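Local coordinates for protein histone-lysine N-methyltransferase, H3 lysine-9 specific SUVH6 (PDB 6A5K) that methylates histone H3 to make the H3K9 mark, using S-adenosylmethionine, and binds methylated non-CG DNA, probably through its SRA domain, at residues T109-S114 / L127-Q132; Y196-Y201 / F215-I220; G320-A325 / N460-N465; G376-E381 / M479-D484. The protein carries 1 engineered substitution. One frame throughout, in Å; residues are numbered along the deposited sequence.

Interaction 1: residues T109-S114 / L127-Q132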
loop_
_atom_site.group_PDB
_atom_site.type_symbol
_atom_site.label_atom_id
_atom_site.label_comp_id
_atom_site.label_asym_id
_atom_site.label_seq_id
_atom_site.Cartn_x
_atom_site.Cartn_y
_atom_site.Cartn_z
ATOM N N THR A 109 -6.065 -3.658 26.861
ATOM C CA THR A 109 -5.883 -4.530 25.714
ATOM C C THR A 109 -5.006 -3.842 24.680
ATOM O O THR A 109 -4.219 -4.491 23.984
ATOM C CB THR A 109 -7.217 -4.901 25.070
ATOM O OG1 THR A 109 -7.954 -3.700 24.806
ATOM C CG2 THR A 109 -8.027 -5.811 26.002
ATOM N N SER A 110 -5.149 -2.525 24.565
ATOM C CA SER A 110 -4.378 -1.825 23.536
ATOM C C SER A 110 -4.242 -0.346 23.836
ATOM O O SER A 110 -5.100 0.232 24.483
ATOM C CB SER A 110 -5.023 -2.014 22.160
ATOM O OG SER A 110 -6.322 -1.452 22.145
ATOM N N ILE A 111 -3.150 0.262 23.383
ATOM C CA ILE A 111 -2.993 1.702 23.506
ATOM C C ILE A 111 -2.541 2.314 22.186
ATOM O O ILE A 111 -1.811 1.689 21.415
ATOM C CB ILE A 111 -1.977 2.096 24.613
ATOM C CG1 ILE A 111 -0.580 1.556 24.297
ATOM C CG2 ILE A 111 -2.458 1.614 25.980
ATOM C CD1 ILE A 111 0.480 1.921 25.348
ATOM N N VAL A 112 -2.985 3.539 21.931
ATOM C CA VAL A 112 -2.459 4.300 20.807
ATOM C C VAL A 112 -1.487 5.336 21.355
ATOM O O VAL A 112 -1.880 6.221 22.111
ATOM C CB VAL A 112 -3.567 4.992 19.997
ATOM C CG1 VAL A 112 -2.954 5.760 18.820
ATOM C CG2 VAL A 112 -4.573 3.977 19.503
ATOM N N ALA A 113 -0.218 5.214 20.978
ATOM C CA ALA A 113 0.838 6.015 21.588
ATOM C C ALA A 113 1.459 6.997 20.607
ATOM O O ALA A 113 1.711 6.663 19.455
ATOM C CB ALA A 113 1.911 5.109 22.165
ATOM N N SER A 114 1.706 8.212 21.079
ATOM C CA SER A 114 2.330 9.243 20.259
ATOM C C SER A 114 3.844 9.252 20.451
ATOM O O SER A 114 4.541 8.330 20.015
ATOM C CB SER A 114 1.752 10.616 20.591
ATOM O OG SER A 114 2.596 11.646 20.125
ATOM N N LEU A 127 9.174 1.840 26.063
ATOM C CA LEU A 127 8.262 2.899 25.654
ATOM C C LEU A 127 7.684 3.575 26.897
ATOM O O LEU A 127 7.275 2.895 27.828
ATOM C CB LEU A 127 7.154 2.304 24.774
ATOM C CG LEU A 127 5.960 3.113 24.267
ATOM C CD1 LEU A 127 5.497 2.533 22.942
ATOM C CD2 LEU A 127 4.819 3.109 25.264
ATOM N N THR A 128 7.669 4.904 26.930
ATOM C CA THR A 128 6.973 5.610 28.005
ATOM C C THR A 128 5.698 6.232 27.456
ATOM O O THR A 128 5.716 6.913 26.436
ATOM C CB THR A 128 7.837 6.708 28.655
ATOM O OG1 THR A 128 7.963 7.808 27.751
ATOM C CG2 THR A 128 9.212 6.180 29.018
ATOM N N TYR A 129 4.591 5.991 28.147
ATOM C CA TYR A 129 3.276 6.368 27.658
ATOM C C TYR A 129 2.566 7.270 28.663
ATOM O O TYR A 129 2.555 6.980 29.853
ATOM C CB TYR A 129 2.443 5.116 27.387
ATOM C CG TYR A 129 1.027 5.411 26.979
ATOM C CD1 TYR A 129 0.729 5.821 25.680
ATOM C CD2 TYR A 129 -0.016 5.285 27.883
ATOM C CE1 TYR A 129 -0.573 6.095 25.302
ATOM C CE2 TYR A 129 -1.315 5.558 27.513
ATOM C CZ TYR A 129 -1.590 5.961 26.223
ATOM O OH TYR A 129 -2.890 6.235 25.866
ATOM N N THR A 130 1.968 8.358 28.187
ATOM C CA THR A 130 1.289 9.289 29.084
ATOM C C THR A 130 -0.212 8.999 29.159
ATOM O O THR A 130 -0.876 8.821 28.139
ATOM C CB THR A 130 1.520 10.738 28.653
ATOM O OG1 THR A 130 2.928 10.967 28.527
ATOM C CG2 THR A 130 0.945 11.704 29.686
ATOM N N GLY A 131 -0.732 8.971 30.383
ATOM C CA GLY A 131 -2.069 8.482 30.664
ATOM C C GLY A 131 -3.239 9.358 30.262
ATOM O O GLY A 131 -3.062 10.419 29.655
ATOM N N GLN A 132 -4.433 8.898 30.647
ATOM C CA GLN A 132 -5.731 9.421 30.209
ATOM C C GLN A 132 -5.734 9.707 28.715
ATOM O O GLN A 132 -5.819 8.779 27.907
ATOM C CB GLN A 132 -6.130 10.679 30.992
ATOM C CG GLN A 132 -6.762 11.763 30.121
ATOM C CD GLN A 132 -7.285 12.939 30.923
ATOM O OE1 GLN A 132 -8.381 12.879 31.481
ATOM N NE2 GLN A 132 -6.505 14.014 30.986
#
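L127 opens the contact from strand 126-130 with a loose apolar touch: the branched leucine carries its CD1 out to the small CB of A113, 4.5 Å away and at the limit of contact. Two residues on, Y129 points the same way and has the largest share of the contact. Its CG stands anti to the backbone N (chi1 175°), which carries the ring out toward strand 105-113, where it meets three consecutive residues in three different ways. I111 comes over one face: its CD1 lies 3.8 Å above the plane of the Y129 ring, offset toward the rim near CG and CD1, in a CH-pi contact. The two side chains slide past each other in opposite directions. A113 approaches the ring obliquely, with CB 3.8 Å from CD1 of Y129. V112 turns its side chain away, yet its carbonyl O lies at the ring edge, near the plane and 3.5 Å from CE1 of Y129.

Segments 109-113 and 127-130 run at 90° to each other, closest approach 8.3 Å, and pack face to face within the SRA fold without pairing, consistent with a curled sheet. I97 and L217, from neighbouring strands, also touch both I111 and Y129. No hydrogen bond crosses between the segments, so cohesion rests on dispersion and shape, with a small favourable electrostatic term likely where the electron-poor C-H edge of the tyrosine faces the carbonyl oxygen.

Interaction 2: residues Y196-Y201 / F215-I220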
loop_
_atom_site.group_PDB
_atom_site.type_symbol
_atom_site.label_atom_id
_atom_site.label_comp_id
_atom_site.label_asym_id
_atom_site.label_seq_id
_atom_site.Cartn_x
_atom_site.Cartn_y
_atom_site.Cartn_z
ATOM N N TYR A 196 3.409 -5.645 24.263
ATOM C CA TYR A 196 4.264 -5.115 25.315
ATOM C C TYR A 196 3.745 -5.546 26.683
ATOM O O TYR A 196 2.577 -5.915 26.826
ATOM C CB TYR A 196 4.320 -3.583 25.259
ATOM C CG TYR A 196 5.135 -2.991 24.126
ATOM C CD1 TYR A 196 6.247 -2.202 24.392
ATOM C CD2 TYR A 196 4.779 -3.201 22.793
ATOM C CE1 TYR A 196 6.996 -1.644 23.367
ATOM C CE2 TYR A 196 5.519 -2.649 21.761
ATOM C CZ TYR A 196 6.622 -1.870 22.051
ATOM O OH TYR A 196 7.366 -1.320 21.028
ATOM N N LEU A 197 4.618 -5.486 27.684
ATOM C CA LEU A 197 4.207 -5.655 29.068
ATOM C C LEU A 197 4.354 -4.320 29.782
ATOM O O LEU A 197 5.274 -3.557 29.488
ATOM C CB LEU A 197 5.039 -6.731 29.771
ATOM C CG LEU A 197 4.866 -8.175 29.282
ATOM C CD1 LEU A 197 5.820 -9.118 30.003
ATOM C CD2 LEU A 197 3.427 -8.644 29.455
ATOM N N VAL A 198 3.451 -4.033 30.713
ATOM C CA VAL A 198 3.560 -2.816 31.512
ATOM C C VAL A 198 4.365 -3.113 32.786
ATOM O O VAL A 198 4.021 -4.008 33.556
ATOM C CB VAL A 198 2.170 -2.249 31.876
ATOM C CG1 VAL A 198 2.283 -0.784 32.263
ATOM C CG2 VAL A 198 1.199 -2.414 30.690
ATOM N N GLU A 199 5.438 -2.360 32.994
ATOM C CA GLU A 199 6.392 -2.650 34.064
ATOM C C GLU A 199 6.167 -1.806 35.312
ATOM O O GLU A 199 6.302 -2.294 36.435
ATOM C CB GLU A 199 7.826 -2.444 33.565
ATOM C CG GLU A 199 8.240 -3.395 32.458
ATOM C CD GLU A 199 9.705 -3.259 32.092
ATOM O OE1 GLU A 199 10.233 -2.128 32.146
ATOM O OE2 GLU A 199 10.331 -4.286 31.752
ATOM N N LYS A 200 5.838 -0.536 35.117
ATOM C CA LYS A 200 5.633 0.366 36.244
ATOM C C LYS A 200 4.899 1.614 35.802
ATOM O O LYS A 200 4.818 1.913 34.608
ATOM C CB LYS A 200 6.972 0.756 36.882
ATOM C CG LYS A 200 7.862 1.598 35.980
ATOM C CD LYS A 200 9.164 1.980 36.689
ATOM C CE LYS A 200 10.165 2.603 35.723
ATOM N NZ LYS A 200 11.464 2.917 36.395
ATOM N N TYR A 201 4.356 2.342 36.769
ATOM C CA TYR A 201 3.775 3.636 36.473
ATOM C C TYR A 201 4.136 4.639 37.557
ATOM O O TYR A 201 4.559 4.278 38.659
ATOM C CB TYR A 201 2.256 3.535 36.306
ATOM C CG TYR A 201 1.463 3.500 37.592
ATOM C CD1 TYR A 201 0.831 4.640 38.064
ATOM C CD2 TYR A 201 1.330 2.328 38.321
ATOM C CE1 TYR A 201 0.102 4.619 39.237
ATOM C CE2 TYR A 201 0.599 2.294 39.493
ATOM C CZ TYR A 201 -0.013 3.444 39.944
ATOM O OH TYR A 201 -0.741 3.423 41.107
ATOM N N PHE A 215 3.446 5.615 32.211
ATOM C CA PHE A 215 3.609 4.166 32.282
ATOM C C PHE A 215 4.838 3.760 31.482
ATOM O O PHE A 215 5.077 4.294 30.402
ATOM C CB PHE A 215 2.364 3.446 31.727
ATOM C CG PHE A 215 1.079 3.815 32.421
ATOM C CD1 PHE A 215 0.396 4.977 32.080
ATOM C CD2 PHE A 215 0.540 2.988 33.399
ATOM C CE1 PHE A 215 -0.790 5.316 32.711
ATOM C CE2 PHE A 215 -0.646 3.316 34.036
ATOM C CZ PHE A 215 -1.311 4.484 33.694
ATOM N N GLN A 216 5.622 2.820 31.998
ATOM C CA GLN A 216 6.714 2.271 31.205
ATOM C C GLN A 216 6.348 0.881 30.710
ATOM O O GLN A 216 5.985 0.016 31.498
ATOM C CB GLN A 216 8.019 2.220 32.008
ATOM C CG GLN A 216 9.139 1.487 31.289
ATOM C CD GLN A 216 10.449 1.558 32.034
ATOM O OE1 GLN A 216 11.021 2.633 32.193
ATOM N NE2 GLN A 216 10.933 0.415 32.495
ATOM N N LEU A 217 6.436 0.679 29.401
ATOM C CA LEU A 217 6.171 -0.619 28.794
ATOM C C LEU A 217 7.432 -1.156 28.132
ATOM O O LEU A 217 8.263 -0.388 27.650
ATOM C CB LEU A 217 5.043 -0.528 27.763
ATOM C CG LEU A 217 3.644 -0.115 28.235
ATOM C CD1 LEU A 217 3.533 1.399 28.388
ATOM C CD2 LEU A 217 2.566 -0.642 27.291
ATOM N N ARG A 218 7.569 -2.478 28.111
ATOM C CA ARG A 218 8.703 -3.116 27.454
ATOM C C ARG A 218 8.213 -4.195 26.494
ATOM O O ARG A 218 7.360 -5.016 26.838
ATOM C CB ARG A 218 9.678 -3.710 28.480
ATOM C CG ARG A 218 10.931 -4.307 27.853
ATOM C CD ARG A 218 11.849 -4.935 28.902
ATOM N NE ARG A 218 12.271 -3.968 29.914
ATOM C CZ ARG A 218 13.373 -3.230 29.832
ATOM N NH1 ARG A 218 14.172 -3.341 28.779
ATOM N NH2 ARG A 218 13.678 -2.377 30.801
ATOM N N ARG A 219 8.766 -4.181 25.290
ATOM C CA ARG A 219 8.340 -5.091 24.239
ATOM C C ARG A 219 8.661 -6.541 24.583
ATOM O O ARG A 219 9.758 -6.855 25.041
ATOM C CB ARG A 219 9.000 -4.702 22.918
ATOM C CG ARG A 219 8.285 -5.217 21.683
ATOM C CD ARG A 219 8.818 -4.514 20.452
ATOM N NE ARG A 219 8.046 -4.821 19.254
ATOM C CZ ARG A 219 8.481 -5.590 18.258
ATOM N NH1 ARG A 219 9.688 -6.137 18.312
ATOM N NH2 ARG A 219 7.712 -5.802 17.201
ATOM N N ILE A 220 7.690 -7.420 24.369
ATOM C CA ILE A 220 7.883 -8.843 24.621
ATOM C C ILE A 220 8.852 -9.437 23.600
ATOM O O ILE A 220 8.657 -9.285 22.399
ATOM C CB ILE A 220 6.538 -9.598 24.582
ATOM C CG1 ILE A 220 5.658 -9.156 25.758
ATOM C CG2 ILE A 220 6.756 -11.107 24.603
ATOM C CD1 ILE A 220 4.226 -9.600 25.632
#
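E199 OE2 accepts a salt-bridged hydrogen bond from R218 NE at 2.7 Å, the donor coming to the syn side but 29° out of the carboxylate plane. The other oxygen, OE1, takes Q216 NE2 at 2.7 Å, and the glutamine reaches it with a chain extended beyond CG. One carboxylate thus ties two side chains of the facing strand, while R218 NH1 has a second acidic partner in D125.

E199 sits in a beta bulge of the antiparallel hairpin formed by strands 190-205 and 211-219, which is consistent with its side chain reaching both Q216 and R218: the register slips by one between V198 and K200. E199 N bonds to Q216 O at 2.9 Å and Q216 N to K200 O, whereas K200 N is buried with no partner.

On the face that bears Y196, V198, L217 and R219, the Y196 ring lies against R219, whose CB is 3.9 Å from the ring centroid over its face. R219's extended methylene chain runs on along the ring, and its guanidinium goes on to carbonyls of P224 and D193. V198 and L217 lie side by side, CG2 of the valine 4.1 Å from CD2 of the leucine. Farther along, CB of Y201 packs 3.4 Å from CD2 of F215.

Interaction 3: residues G320-A325 / N460-N465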
loop_
_atom_site.group_PDB
_atom_site.type_symbol
_atom_site.label_atom_id
_atom_site.label_comp_id
_atom_site.label_asym_id
_atom_site.label_seq_id
_atom_site.Cartn_x
_atom_site.Cartn_y
_atom_site.Cartn_z
ATOM N N GLY A 320 -3.903 12.472 -6.030
ATOM C CA GLY A 320 -3.071 11.656 -6.899
ATOM C C GLY A 320 -3.269 10.153 -6.791
ATOM O O GLY A 320 -2.811 9.402 -7.644
ATOM N N ALA A 321 -3.944 9.704 -5.741
ATOM C CA ALA A 321 -4.204 8.280 -5.576
ATOM C C ALA A 321 -5.295 7.798 -6.530
ATOM O O ALA A 321 -6.265 8.513 -6.784
ATOM C CB ALA A 321 -4.598 7.981 -4.130
ATOM N N ILE A 322 -5.134 6.583 -7.050
ATOM C CA ILE A 322 -6.152 5.969 -7.896
ATOM C C ILE A 322 -7.370 5.621 -7.029
ATOM O O ILE A 322 -7.228 5.184 -5.885
ATOM C CB ILE A 322 -5.602 4.706 -8.620
ATOM C CG1 ILE A 322 -6.547 4.232 -9.718
ATOM C CG2 ILE A 322 -5.301 3.564 -7.637
ATOM C CD1 ILE A 322 -5.992 3.017 -10.486
ATOM N N VAL A 323 -8.567 5.863 -7.552
ATOM C CA VAL A 323 -9.781 5.571 -6.793
ATOM C C VAL A 323 -9.981 4.059 -6.697
ATOM O O VAL A 323 -10.330 3.523 -5.641
ATOM C CB VAL A 323 -11.020 6.229 -7.436
ATOM C CG1 VAL A 323 -12.291 5.821 -6.703
ATOM C CG2 VAL A 323 -10.868 7.756 -7.458
ATOM N N GLY A 324 -9.747 3.379 -7.813
ATOM C CA GLY A 324 -9.851 1.937 -7.881
ATOM C C GLY A 324 -9.411 1.466 -9.249
ATOM O O GLY A 324 -9.374 2.254 -10.202
ATOM N N ALA A 325 -9.070 0.186 -9.345
ATOM C CA ALA A 325 -8.671 -0.411 -10.608
ATOM C C ALA A 325 -9.805 -0.311 -11.621
ATOM O O ALA A 325 -10.977 -0.349 -11.254
ATOM C CB ALA A 325 -8.259 -1.866 -10.404
ATOM N N ASN A 460 0.507 -7.023 -2.891
ATOM C CA ASN A 460 0.170 -5.673 -2.427
ATOM C C ASN A 460 0.140 -4.668 -3.582
ATOM O O ASN A 460 -0.171 -3.489 -3.380
ATOM C CB ASN A 460 1.133 -5.203 -1.320
ATOM C CG ASN A 460 2.602 -5.412 -1.673
ATOM O OD1 ASN A 460 2.952 -5.575 -2.835
ATOM N ND2 ASN A 460 3.474 -5.376 -0.657
ATOM N N LEU A 461 0.451 -5.141 -4.789
ATOM C CA LEU A 461 0.356 -4.309 -5.993
ATOM C C LEU A 461 -0.576 -4.932 -7.018
ATOM O O LEU A 461 -0.811 -6.134 -7.003
ATOM C CB LEU A 461 1.726 -4.104 -6.656
ATOM C CG LEU A 461 2.932 -3.527 -5.909
ATOM C CD1 LEU A 461 4.072 -3.238 -6.899
ATOM C CD2 LEU A 461 2.574 -2.282 -5.114
ATOM N N TYR A 462 -1.096 -4.112 -7.924
ATOM C CA TYR A 462 -1.733 -4.652 -9.115
ATOM C C TYR A 462 -1.320 -3.858 -10.341
ATOM O O TYR A 462 -0.906 -2.691 -10.237
ATOM C CB TYR A 462 -3.265 -4.662 -8.997
ATOM C CG TYR A 462 -3.899 -3.312 -8.752
ATOM C CD1 TYR A 462 -4.123 -2.860 -7.462
ATOM C CD2 TYR A 462 -4.294 -2.492 -9.817
ATOM C CE1 TYR A 462 -4.714 -1.631 -7.220
ATOM C CE2 TYR A 462 -4.886 -1.255 -9.580
ATOM C CZ TYR A 462 -5.092 -0.832 -8.276
ATOM O OH TYR A 462 -5.691 0.387 -8.006
ATOM N N ALA A 463 -1.456 -4.502 -11.498
ATOM C CA ALA A 463 -1.164 -3.880 -12.786
ATOM C C ALA A 463 -2.392 -3.144 -13.309
ATOM O O ALA A 463 -3.521 -3.621 -13.194
ATOM C CB ALA A 463 -0.695 -4.926 -13.800
ATOM N N GLN A 464 -2.150 -1.972 -13.878
ATOM C CA GLN A 464 -3.197 -1.090 -14.360
ATOM C C GLN A 464 -2.798 -0.557 -15.728
ATOM O O GLN A 464 -1.740 0.066 -15.876
ATOM C CB GLN A 464 -3.420 0.065 -13.385
ATOM C CG GLN A 464 -4.422 1.111 -13.856
ATOM C CD GLN A 464 -5.802 0.513 -14.072
ATOM O OE1 GLN A 464 -6.410 -0.025 -13.142
ATOM N NE2 GLN A 464 -6.301 0.591 -15.307
ATOM N N ASN A 465 -3.639 -0.805 -16.724
ATOM C CA ASN A 465 -3.395 -0.290 -18.069
ATOM C C ASN A 465 -3.669 1.207 -18.125
ATOM O O ASN A 465 -4.722 1.661 -17.675
ATOM C CB ASN A 465 -4.262 -1.021 -19.095
ATOM C CG ASN A 465 -3.808 -2.452 -19.332
ATOM O OD1 ASN A 465 -2.691 -2.826 -18.987
ATOM N ND2 ASN A 465 -4.675 -3.255 -19.936
#
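The phenol end of Y462 reaches from strand 461-467 to the loop 320-325, where CB of A325 lies obliquely against the ring, 3.5 Å from CE2. Y462 CG stands between its backbone N and carbonyl carbon (chi1 58°), a setting that sends the ring toward the loop. I322 meets the same side chain tip to tip: its CG2 is 3.2 Å from the Y462 hydroxyl O and its CD1 is 3.6 Å from that oxygen. A beta-branched residue suits this spot because both of its arms can touch the hydroxyl end.

Two residues after Y462, Q464 points to the same loop. Its chain bends at chi2 (61°), and OE1 comes to 3.4 Å from CA of A325, while CD1 of I322 passes 4.1 Å from this oxygen. The amide nitrogen donates an almost straight bond of 3.0 Å from NE2 of Q464 to the carbonyl O of N465 and another to the carbonyl of K326, just after segment 320-325.

The contact joins the Pre-SET region to the SET sheet right where the chain runs on into strand 328-330, the parallel neighbour of strand 461-467; I329 there touches both I322 and Q464. Because no hydrogen bond forms between the two segments themselves, their fit rests on van der Waals contact, while backbone carbonyls satisfy NE2 of the buried Q464.

Interaction 4: residues G376-E381 / M479-D484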
loop_
_atom_site.group_PDB
_atom_site.type_symbol
_atom_site.label_atom_id
_atom_site.label_comp_id
_atom_site.label_asym_id
_atom_site.label_seq_id
_atom_site.Cartn_x
_atom_site.Cartn_y
_atom_site.Cartn_z
ATOM N N GLY A 376 -3.232 3.088 -3.181
ATOM C CA GLY A 376 -3.558 3.796 -4.407
ATOM C C GLY A 376 -2.389 4.544 -5.030
ATOM O O GLY A 376 -2.555 5.217 -6.049
ATOM N N SER A 377 -1.203 4.436 -4.441
ATOM C CA SER A 377 -0.038 5.122 -5.011
ATOM C C SER A 377 0.495 4.416 -6.254
ATOM O O SER A 377 0.529 3.189 -6.312
ATOM C CB SER A 377 1.096 5.233 -3.988
ATOM O OG SER A 377 0.699 5.975 -2.858
ATOM N N PHE A 378 0.923 5.210 -7.232
ATOM C CA PHE A 378 1.683 4.707 -8.368
ATOM C C PHE A 378 3.075 4.268 -7.918
ATOM O O PHE A 378 3.738 4.970 -7.151
ATOM C CB PHE A 378 1.785 5.781 -9.460
ATOM C CG PHE A 378 2.730 5.433 -10.580
ATOM C CD1 PHE A 378 2.491 4.338 -11.393
ATOM C CD2 PHE A 378 3.848 6.217 -10.831
ATOM C CE1 PHE A 378 3.353 4.023 -12.430
ATOM C CE2 PHE A 378 4.713 5.912 -11.866
ATOM C CZ PHE A 378 4.465 4.812 -12.671
ATOM N N ILE A 379 3.510 3.105 -8.393
ATOM C CA ILE A 379 4.826 2.572 -8.043
ATOM C C ILE A 379 5.820 2.825 -9.171
ATOM O O ILE A 379 6.738 3.630 -9.049
ATOM C CB ILE A 379 4.785 1.048 -7.768
ATOM C CG1 ILE A 379 3.663 0.687 -6.781
ATOM C CG2 ILE A 379 6.163 0.561 -7.296
ATOM C CD1 ILE A 379 3.752 1.426 -5.442
ATOM N N CYS A 380 5.617 2.120 -10.276
ATOM C CA CYS A 380 6.492 2.214 -11.437
ATOM C C CYS A 380 5.800 1.579 -12.627
ATOM O O CYS A 380 4.756 0.950 -12.480
ATOM C CB CYS A 380 7.836 1.517 -11.182
ATOM S SG CYS A 380 7.692 -0.279 -10.978
ATOM N N GLU A 381 6.400 1.746 -13.801
ATOM C CA GLU A 381 5.944 1.094 -15.025
ATOM C C GLU A 381 6.686 -0.220 -15.224
ATOM O O GLU A 381 7.793 -0.385 -14.718
ATOM C CB GLU A 381 6.169 2.017 -16.234
ATOM C CG GLU A 381 5.639 1.484 -17.563
ATOM C CD GLU A 381 5.611 2.543 -18.657
ATOM O OE1 GLU A 381 6.063 3.679 -18.407
ATOM O OE2 GLU A 381 5.136 2.240 -19.771
HETATM N N MSE A 479 1.141 -0.008 -15.600
HETATM C CA MSE A 479 1.506 0.796 -14.437
HETATM C C MSE A 479 1.109 0.081 -13.155
HETATM O O MSE A 479 -0.045 -0.309 -13.006
HETATM C CB MSE A 479 0.814 2.162 -14.496
HETATM C CG MSE A 479 0.990 2.889 -15.839
HETATM SE SE MSE A 479 2.866 3.236 -16.169
HETATM C CE MSE A 479 2.725 4.873 -17.231
ATOM N N PHE A 480 2.039 -0.071 -12.217
ATOM C CA PHE A 480 1.696 -0.722 -10.953
ATOM C C PHE A 480 1.205 0.257 -9.889
ATOM O O PHE A 480 1.761 1.347 -9.728
ATOM C CB PHE A 480 2.895 -1.503 -10.423
ATOM C CG PHE A 480 3.340 -2.589 -11.341
ATOM C CD1 PHE A 480 2.620 -3.768 -11.425
ATOM C CD2 PHE A 480 4.467 -2.434 -12.132
ATOM C CE1 PHE A 480 3.020 -4.780 -12.274
ATOM C CE2 PHE A 480 4.865 -3.437 -12.988
ATOM C CZ PHE A 480 4.143 -4.611 -13.056
ATOM N N PHE A 481 0.162 -0.155 -9.168
ATOM C CA PHE A 481 -0.419 0.626 -8.075
ATOM C C PHE A 481 -0.491 -0.202 -6.786
ATOM O O PHE A 481 -0.722 -1.409 -6.832
ATOM C CB PHE A 481 -1.835 1.098 -8.429
ATOM C CG PHE A 481 -1.881 2.218 -9.430
ATOM C CD1 PHE A 481 -1.848 1.949 -10.795
ATOM C CD2 PHE A 481 -1.980 3.534 -9.008
ATOM C CE1 PHE A 481 -1.895 2.977 -11.721
ATOM C CE2 PHE A 481 -2.030 4.572 -9.936
ATOM C CZ PHE A 481 -1.993 4.293 -11.280
ATOM N N ALA A 482 -0.323 0.455 -5.642
ATOM C CA ALA A 482 -0.508 -0.207 -4.345
ATOM C C ALA A 482 -1.986 -0.461 -4.034
ATOM O O ALA A 482 -2.827 0.418 -4.229
ATOM C CB ALA A 482 0.124 0.631 -3.230
ATOM N N GLN A 483 -2.309 -1.657 -3.539
ATOM C CA GLN A 483 -3.670 -1.928 -3.072
ATOM C C GLN A 483 -3.739 -2.153 -1.553
ATOM O O GLN A 483 -4.747 -2.627 -1.030
ATOM C CB GLN A 483 -4.284 -3.123 -3.825
ATOM C CG GLN A 483 -3.560 -4.464 -3.690
ATOM C CD GLN A 483 -4.363 -5.601 -4.318
ATOM O OE1 GLN A 483 -5.323 -5.363 -5.054
ATOM N NE2 GLN A 483 -3.983 -6.837 -4.016
ATOM N N ASP A 484 -2.660 -1.794 -0.858
ATOM C CA ASP A 484 -2.635 -1.680 0.599
ATOM C C ASP A 484 -1.917 -0.393 0.973
ATOM O O ASP A 484 -1.226 0.194 0.146
ATOM C CB ASP A 484 -1.889 -2.840 1.267
ATOM C CG ASP A 484 -2.413 -4.199 0.866
ATOM O OD1 ASP A 484 -1.578 -5.057 0.504
ATOM O OD2 ASP A 484 -3.638 -4.422 0.950
#
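Strand 378-381 is one of the two outermost strands of a small SET-domain sheet and pairs antiparallel with strand 477-482. Four backbone bonds join them: G376 N to A482 O, A482 N to S377 O, I379 N to F480 O at 2.8 Å, and F480 N to C380 O at 2.9 Å. G376, at positive phi (85°), turns the chain into the pairing, a backbone shape that glycine adopts readily.

On the face bearing F378 and F481 the rings form an edge-to-face pair, the edge of F378 toward the face of F481, with centroids 6.0 Å apart and planes at 59°. F378 CE1 also rests 3.8 Å from CB of M479. That selenomethionine bends at chi2, bringing SE within 3.5 Å of CB of E381 and obliquely beside the F378 ring in a Met-aromatic contact. E381 OE2 is hydrogen-bonded to H477 ND1.

Elsewhere along the pair I379 sets its CB 4.1 Å from CB of F480, and C380 SG lies 4.0 Å from CD2 of F480, whose ring also meets Y494. The register slips by one between F378 and E381, where I379 and C380 both bond to F480: an antiparallel strand pair interrupted by a beta bulge.

The four contacts fall into two groups. Interactions 1 and 2 share the SRA sheet, their centres 10 Å apart: strands 126-130 and 211-219 are neighbours, probably hydrogen-bonded through L127 O and L217 N at 2.8 Å, and CD1 of I111 packs 3.8 Å from CD2 of L217. Interactions 3 and 4 lie only 5 Å apart between centres, sharing the adjacent strands 461-467 and 477-482 of one sheet; Q464 N and M479 O probably bond at 2.8 Å. The groups do not touch: interactions 2 and 3 are about 18 Å apart at their nearest atoms. Interaction 4 lies near the methyl donor without touching it, the F480 side chain being about 9 Å from bound S-adenosylmethionine.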